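Local structure of adenosine 5'-monophosphoramidase HNT1 (Candida albicans, 6IQ1) at residues Leu22-Thr28 and Val67-Leu71; Leu71-Leu77 and His108-Lys112. The protein probably hydrolyses adenosine 5'-monophosphoramidates to AMP and an amine or ammonia, working as a homodimer of the histidine triad family. All coordinates share one frame; numbering follows the deposited sequence.

Both contacts press helix 58-74 against one face of the five-stranded antiparallel sheet of the HIT fold, and they illustrate how a single helix can be seated on a sheet at two places. Contact 1 joins residues 67-71 to the strand outermost in this chain, 21-24, and the turn after it; contact 2 joins the helix end, residues 71-77, to strand 107-112, farther across the sheet. Their centres lie 12 Å apart, with Leu71 belonging to both. Contact 1 is complete in the sequence at Leu71, where contact 2 begins. Strand 107-112 also carries part of the predicted histidine triad motif, and both sites touch the second subunit.

Contact 1. Residues Leu22-Thr28 and Val67-Leu71; sequences LIETAKT and VVKKL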
loop_
_atom_site.group_PDB
_atom_site.type_symbol
_atom_site.label_atom_id
_atom_site.label_comp_id
_atom_site.label_asym_id
_atom_site.label_seq_id
_atom_site.Cartn_x
_atom_site.Cartn_y
_atom_site.Cartn_z
ATOM N N LEU D 22 2.285 18.749 2.586
ATOM C CA LEU D 22 0.917 18.552 3.029
ATOM C C LEU D 22 0.957 18.278 4.525
ATOM O O LEU D 22 1.059 19.215 5.320
ATOM C CB LEU D 22 0.248 17.449 2.191
ATOM C CG LEU D 22 -0.137 17.762 0.726
ATOM C CD1 LEU D 22 -0.676 16.536 0.035
ATOM C CD2 LEU D 22 -1.177 18.874 0.640
ATOM N N ILE D 23 0.890 17.031 4.951
ATOM C CA ILE D 23 0.952 16.678 6.360
ATOM C C ILE D 23 2.378 16.262 6.677
ATOM O O ILE D 23 2.990 15.497 5.926
ATOM C CB ILE D 23 -0.054 15.561 6.691
ATOM C CG1 ILE D 23 -1.491 16.119 6.689
ATOM C CG2 ILE D 23 0.283 14.889 8.022
ATOM C CD1 ILE D 23 -2.581 15.062 6.926
ATOM N N GLU D 24 2.921 16.778 7.767
ATOM C CA GLU D 24 4.197 16.300 8.275
ATOM C C GLU D 24 4.054 15.878 9.736
ATOM O O GLU D 24 3.249 16.429 10.491
ATOM C CB GLU D 24 5.286 17.350 8.144
ATOM C CG GLU D 24 6.655 16.771 8.377
ATOM C CD GLU D 24 7.757 17.807 8.375
ATOM O OE1 GLU D 24 7.566 18.913 7.794
ATOM O OE2 GLU D 24 8.822 17.489 8.958
ATOM N N THR D 25 4.856 14.891 10.117
ATOM C CA THR D 25 4.801 14.238 11.415
ATOM C C THR D 25 6.240 14.112 11.907
ATOM O O THR D 25 7.186 14.326 11.145
ATOM C CB THR D 25 4.067 12.874 11.278
ATOM O OG1 THR D 25 2.644 13.073 11.260
ATOM C CG2 THR D 25 4.408 11.910 12.354
ATOM N N ALA D 26 6.412 13.825 13.199
ATOM C CA ALA D 26 7.742 13.492 13.697
ATOM C C ALA D 26 8.411 12.433 12.827
ATOM O O ALA D 26 9.627 12.476 12.606
ATOM C CB ALA D 26 7.657 13.008 15.148
ATOM N N LYS D 27 7.635 11.481 12.312
ATOM C CA LYS D 27 8.193 10.363 11.569
ATOM C C LYS D 27 7.864 10.344 10.076
ATOM O O LYS D 27 8.551 9.642 9.328
ATOM C CB LYS D 27 7.741 9.036 12.208
ATOM C CG LYS D 27 8.561 8.671 13.444
ATOM C CD LYS D 27 7.874 7.583 14.275
ATOM C CE LYS D 27 8.446 7.501 15.695
ATOM N NZ LYS D 27 9.937 7.370 15.704
ATOM N N THR D 28 6.869 11.099 9.613
ATOM C CA THR D 28 6.396 10.952 8.246
ATOM C C THR D 28 6.350 12.297 7.529
ATOM O O THR D 28 6.107 13.335 8.150
ATOM C CB THR D 28 5.002 10.289 8.248
ATOM O OG1 THR D 28 5.098 8.993 8.847
ATOM C CG2 THR D 28 4.463 10.135 6.842
ATOM N N VAL D 67 -1.252 8.498 8.697
ATOM C CA VAL D 67 -1.107 9.712 7.899
ATOM C C VAL D 67 -1.900 9.599 6.597
ATOM O O VAL D 67 -2.596 10.546 6.198
ATOM C CB VAL D 67 0.375 10.009 7.642
ATOM C CG1 VAL D 67 0.517 11.129 6.612
ATOM C CG2 VAL D 67 1.073 10.342 8.961
ATOM N N VAL D 68 -1.807 8.447 5.907
ATOM C CA VAL D 68 -2.571 8.263 4.671
ATOM C C VAL D 68 -4.059 8.424 4.954
ATOM O O VAL D 68 -4.787 9.076 4.200
ATOM C CB VAL D 68 -2.260 6.896 4.020
ATOM C CG1 VAL D 68 -3.058 6.711 2.734
ATOM C CG2 VAL D 68 -0.777 6.747 3.736
ATOM N N LYS D 69 -4.524 7.871 6.074
ATOM C CA LYS D 69 -5.925 8.021 6.445
ATOM C C LYS D 69 -6.286 9.486 6.631
ATOM O O LYS D 69 -7.315 9.952 6.127
ATOM C CB LYS D 69 -6.221 7.242 7.721
ATOM C CG LYS D 69 -7.596 7.506 8.251
ATOM C CD LYS D 69 -7.897 6.556 9.374
ATOM C CE LYS D 69 -9.131 6.964 10.116
ATOM N NZ LYS D 69 -9.026 6.331 11.434
ATOM N N LYS D 70 -5.446 10.232 7.351
ATOM C CA LYS D 70 -5.701 11.657 7.519
ATOM C C LYS D 70 -5.713 12.382 6.166
ATOM O O LYS D 70 -6.527 13.292 5.950
ATOM C CB LYS D 70 -4.669 12.261 8.479
ATOM C CG LYS D 70 -5.137 13.566 9.116
ATOM C CD LYS D 70 -4.080 14.141 10.009
ATOM C CE LYS D 70 -4.409 15.570 10.448
ATOM N NZ LYS D 70 -3.334 16.112 11.319
ATOM N N LEU D 71 -4.846 11.966 5.227
ATOM C CA LEU D 71 -4.836 12.600 3.909
ATOM C C LEU D 71 -6.126 12.340 3.132
ATOM O O LEU D 71 -6.563 13.206 2.361
ATOM C CB LEU D 71 -3.623 12.137 3.094
ATOM C CG LEU D 71 -2.274 12.707 3.522
ATOM C CD1 LEU D 71 -1.151 11.822 3.003
ATOM C CD2 LEU D 71 -2.118 14.159 3.060
#
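Ile23 lays its branched side chain against one side of helix 58-74, its CD1 lying over the aliphatic chain of Lys70 and its CG2 meeting Val67. This is helix-on-sheet packing in the HIT fold: the edge strand 21-24 and the hairpin turn leading into strand 28-32 press on the helix, whose short segment here runs roughly antiparallel to strand 22-24, at 152°, with the axes 9.6 Å apart. The two branches of Ile23 divide the work. CG1 lies anti to the carbonyl carbon (chi1 -73°) and carries CD1 forward to 3.5 Å from CD of Lys70. CG2, anti to the backbone N, stands 4.0 Å from CG1 of Val67. Extended beyond CG, Lys70 lays CB to CE beside CD1 of Ile23, while NZ continues to a salt bridge with Asp148 of the second subunit. An apolar middle and a charged end thus serve two neighbours at once.

Leu71 approaches Ile23 from the next position of the helix, and the two side chains lie alongside, pointing opposite ways. Its CD2 touches CD1 of Ile23 and also meets Leu22, whose side chain crosses it at about a right angle, CD1 to CD2 of Leu71 being 4.1 Å. Toward the turn, Val67 takes over: Thr28 and Val67 reach toward each other tip to tip, the threonine offering its CB and CG2. Its hydroxyl instead hydrogen-bonds Asp63, one turn earlier on the same helix, a polar tie beside the apolar one. The turn is closed by the backbone bond from Thr25 N to Thr28 O, while OG1 of Thr25 stands 3.9 Å from CG2 of Val67.

Contact 2. Residues Leu71-Leu77 and His108-Lys112; sequences LTKVLKL and HLIPK
The helix that carries Leu71 and Thr72 over Leu109 ends at Val74, and after Lys76, with its positive phi, the chain turns so that CA of Leu77 lies 7.8 Å from CA of Pro111. The arrangement is a helix C-terminus and its following turn packed on a strand of the HIT-fold sheet, with alternate residues of strand 107-112 facing it. Leu109 stands at the centre, touching Leu71, Thr72, Leu75 and Leu77; it directly follows His108 of the predicted histidine triad motif, which by similarity belongs to the AMP site. Its CG is anti to the backbone N (chi1 170°), carrying the methyls toward the helix, where CD2 comes within 3.8 Å of CB of Leu71 and 3.9 Å of CD2 of Leu75, the latter pair meeting tip to tip. Thr72 crosses Leu109 at about a right angle and offers only its methyl; its hydroxyl bonds back to the carbonyl oxygen of Lys69. Farther along, the same Leu75 methyl reaches Pro111, the leucine side chain lying across the proline ring at about a right angle. Leu77 completes the patch more loosely: its CD1 lies 4.3 Å from CD1 of Leu109 and equally far from CG of Pro111.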
loop_
_atom_site.group_PDB
_atom_site.type_symbol
_atom_site.label_atom_id
_atom_site.label_comp_id
_atom_site.label_asym_id
_atom_site.label_seq_id
_atom_site.Cartn_x
_atom_site.Cartn_y
_atom_site.Cartn_z
ATOM N N LEU D 71 -4.846 11.966 5.227
ATOM C CA LEU D 71 -4.836 12.600 3.909
ATOM C C LEU D 71 -6.126 12.340 3.132
ATOM O O LEU D 71 -6.563 13.206 2.361
ATOM C CB LEU D 71 -3.623 12.137 3.094
ATOM C CG LEU D 71 -2.274 12.707 3.522
ATOM C CD1 LEU D 71 -1.151 11.822 3.003
ATOM C CD2 LEU D 71 -2.118 14.159 3.060
ATOM N N THR D 72 -6.751 11.166 3.302
ATOM C CA THR D 72 -8.048 10.948 2.659
ATOM C C THR D 72 -9.106 11.912 3.200
ATOM O O THR D 72 -10.080 12.211 2.507
ATOM C CB THR D 72 -8.531 9.488 2.813
ATOM O OG1 THR D 72 -8.768 9.167 4.192
ATOM C CG2 THR D 72 -7.536 8.497 2.224
ATOM N N LYS D 73 -8.930 12.426 4.420
ATOM C CA LYS D 73 -9.823 13.485 4.887
ATOM C C LYS D 73 -9.512 14.818 4.211
ATOM O O LYS D 73 -10.433 15.543 3.818
ATOM C CB LYS D 73 -9.744 13.635 6.404
ATOM C CG LYS D 73 -10.363 12.482 7.187
ATOM C CD LYS D 73 -10.162 12.694 8.677
ATOM C CE LYS D 73 -10.149 11.371 9.425
ATOM N NZ LYS D 73 -10.408 11.563 10.870
ATOM N N VAL D 74 -8.222 15.157 4.069
ATOM C CA VAL D 74 -7.837 16.372 3.357
ATOM C C VAL D 74 -8.362 16.350 1.932
ATOM O O VAL D 74 -8.846 17.365 1.421
ATOM C CB VAL D 74 -6.311 16.551 3.372
ATOM C CG1 VAL D 74 -5.962 17.871 2.717
ATOM C CG2 VAL D 74 -5.755 16.475 4.802
ATOM N N LEU D 75 -8.282 15.196 1.266
ATOM C CA LEU D 75 -8.722 15.075 -0.119
ATOM C C LEU D 75 -10.222 14.830 -0.259
ATOM O O LEU D 75 -10.702 14.709 -1.385
ATOM C CB LEU D 75 -7.964 13.942 -0.810
ATOM C CG LEU D 75 -6.565 14.142 -1.382
ATOM C CD1 LEU D 75 -5.577 14.665 -0.343
ATOM C CD2 LEU D 75 -6.092 12.835 -1.939
ATOM N N LYS D 76 -10.958 14.714 0.848
ATOM C CA LYS D 76 -12.405 14.494 0.901
ATOM C C LYS D 76 -12.824 13.115 0.403
ATOM O O LYS D 76 -14.036 12.844 0.305
ATOM C CB LYS D 76 -13.179 15.571 0.127
ATOM C CG LYS D 76 -13.353 16.912 0.870
ATOM C CD LYS D 76 -14.164 17.898 0.022
ATOM C CE LYS D 76 -15.087 18.762 0.872
ATOM N NZ LYS D 76 -14.418 20.019 1.323
ATOM N N LEU D 77 -11.860 12.236 0.090
ATOM C CA LEU D 77 -12.159 10.845 -0.238
ATOM C C LEU D 77 -12.916 10.127 0.876
ATOM O O LEU D 77 -13.565 9.107 0.612
ATOM C CB LEU D 77 -10.866 10.081 -0.517
ATOM C CG LEU D 77 -9.998 10.493 -1.714
ATOM C CD1 LEU D 77 -8.627 9.819 -1.688
ATOM C CD2 LEU D 77 -10.723 10.165 -3.001
ATOM N N HIS D 108 2.058 5.748 -2.452
ATOM C CA HIS D 108 1.203 6.572 -3.301
ATOM C C HIS D 108 -0.235 6.508 -2.792
ATOM O O HIS D 108 -0.791 5.415 -2.604
ATOM C CB HIS D 108 1.227 6.111 -4.766
ATOM C CG HIS D 108 2.588 6.057 -5.386
ATOM N ND1 HIS D 108 3.096 7.081 -6.157
ATOM C CD2 HIS D 108 3.538 5.092 -5.364
ATOM C CE1 HIS D 108 4.307 6.752 -6.573
ATOM N NE2 HIS D 108 4.600 5.552 -6.102
ATOM N N LEU D 109 -0.841 7.672 -2.584
ATOM C CA LEU D 109 -2.282 7.787 -2.370
ATOM C C LEU D 109 -2.866 8.335 -3.666
ATOM O O LEU D 109 -2.660 9.509 -3.993
ATOM C CB LEU D 109 -2.612 8.698 -1.188
ATOM C CG LEU D 109 -4.105 9.036 -1.102
ATOM C CD1 LEU D 109 -4.952 7.769 -0.981
ATOM C CD2 LEU D 109 -4.416 9.970 0.039
ATOM N N ILE D 110 -3.555 7.483 -4.424
ATOM C CA ILE D 110 -3.957 7.851 -5.778
ATOM C C ILE D 110 -5.471 7.838 -5.912
ATOM O O ILE D 110 -6.077 6.758 -5.899
ATOM C CB ILE D 110 -3.355 6.913 -6.827
ATOM C CG1 ILE D 110 -1.883 6.637 -6.549
ATOM C CG2 ILE D 110 -3.559 7.503 -8.205
ATOM C CD1 ILE D 110 -1.341 5.472 -7.382
ATOM N N PRO D 111 -6.109 8.996 -6.047
ATOM C CA PRO D 111 -7.559 9.019 -6.286
ATOM C C PRO D 111 -7.933 8.329 -7.592
ATOM O O PRO D 111 -7.191 8.380 -8.575
ATOM C CB PRO D 111 -7.877 10.516 -6.314
ATOM C CG PRO D 111 -6.821 11.108 -5.361
ATOM C CD PRO D 111 -5.584 10.328 -5.697
ATOM N N LYS D 112 -9.079 7.646 -7.595
ATOM C CA LYS D 112 -9.530 6.914 -8.785
ATOM C C LYS D 112 -10.889 7.463 -9.209
ATOM O O LYS D 112 -11.926 6.971 -8.765
ATOM C CB LYS D 112 -9.599 5.394 -8.528
ATOM C CG LYS D 112 -9.953 4.565 -9.760
ATOM C CD LYS D 112 -8.764 4.443 -10.685
ATOM C CE LYS D 112 -9.086 3.638 -11.928
ATOM N NZ LYS D 112 -7.959 3.657 -12.905
#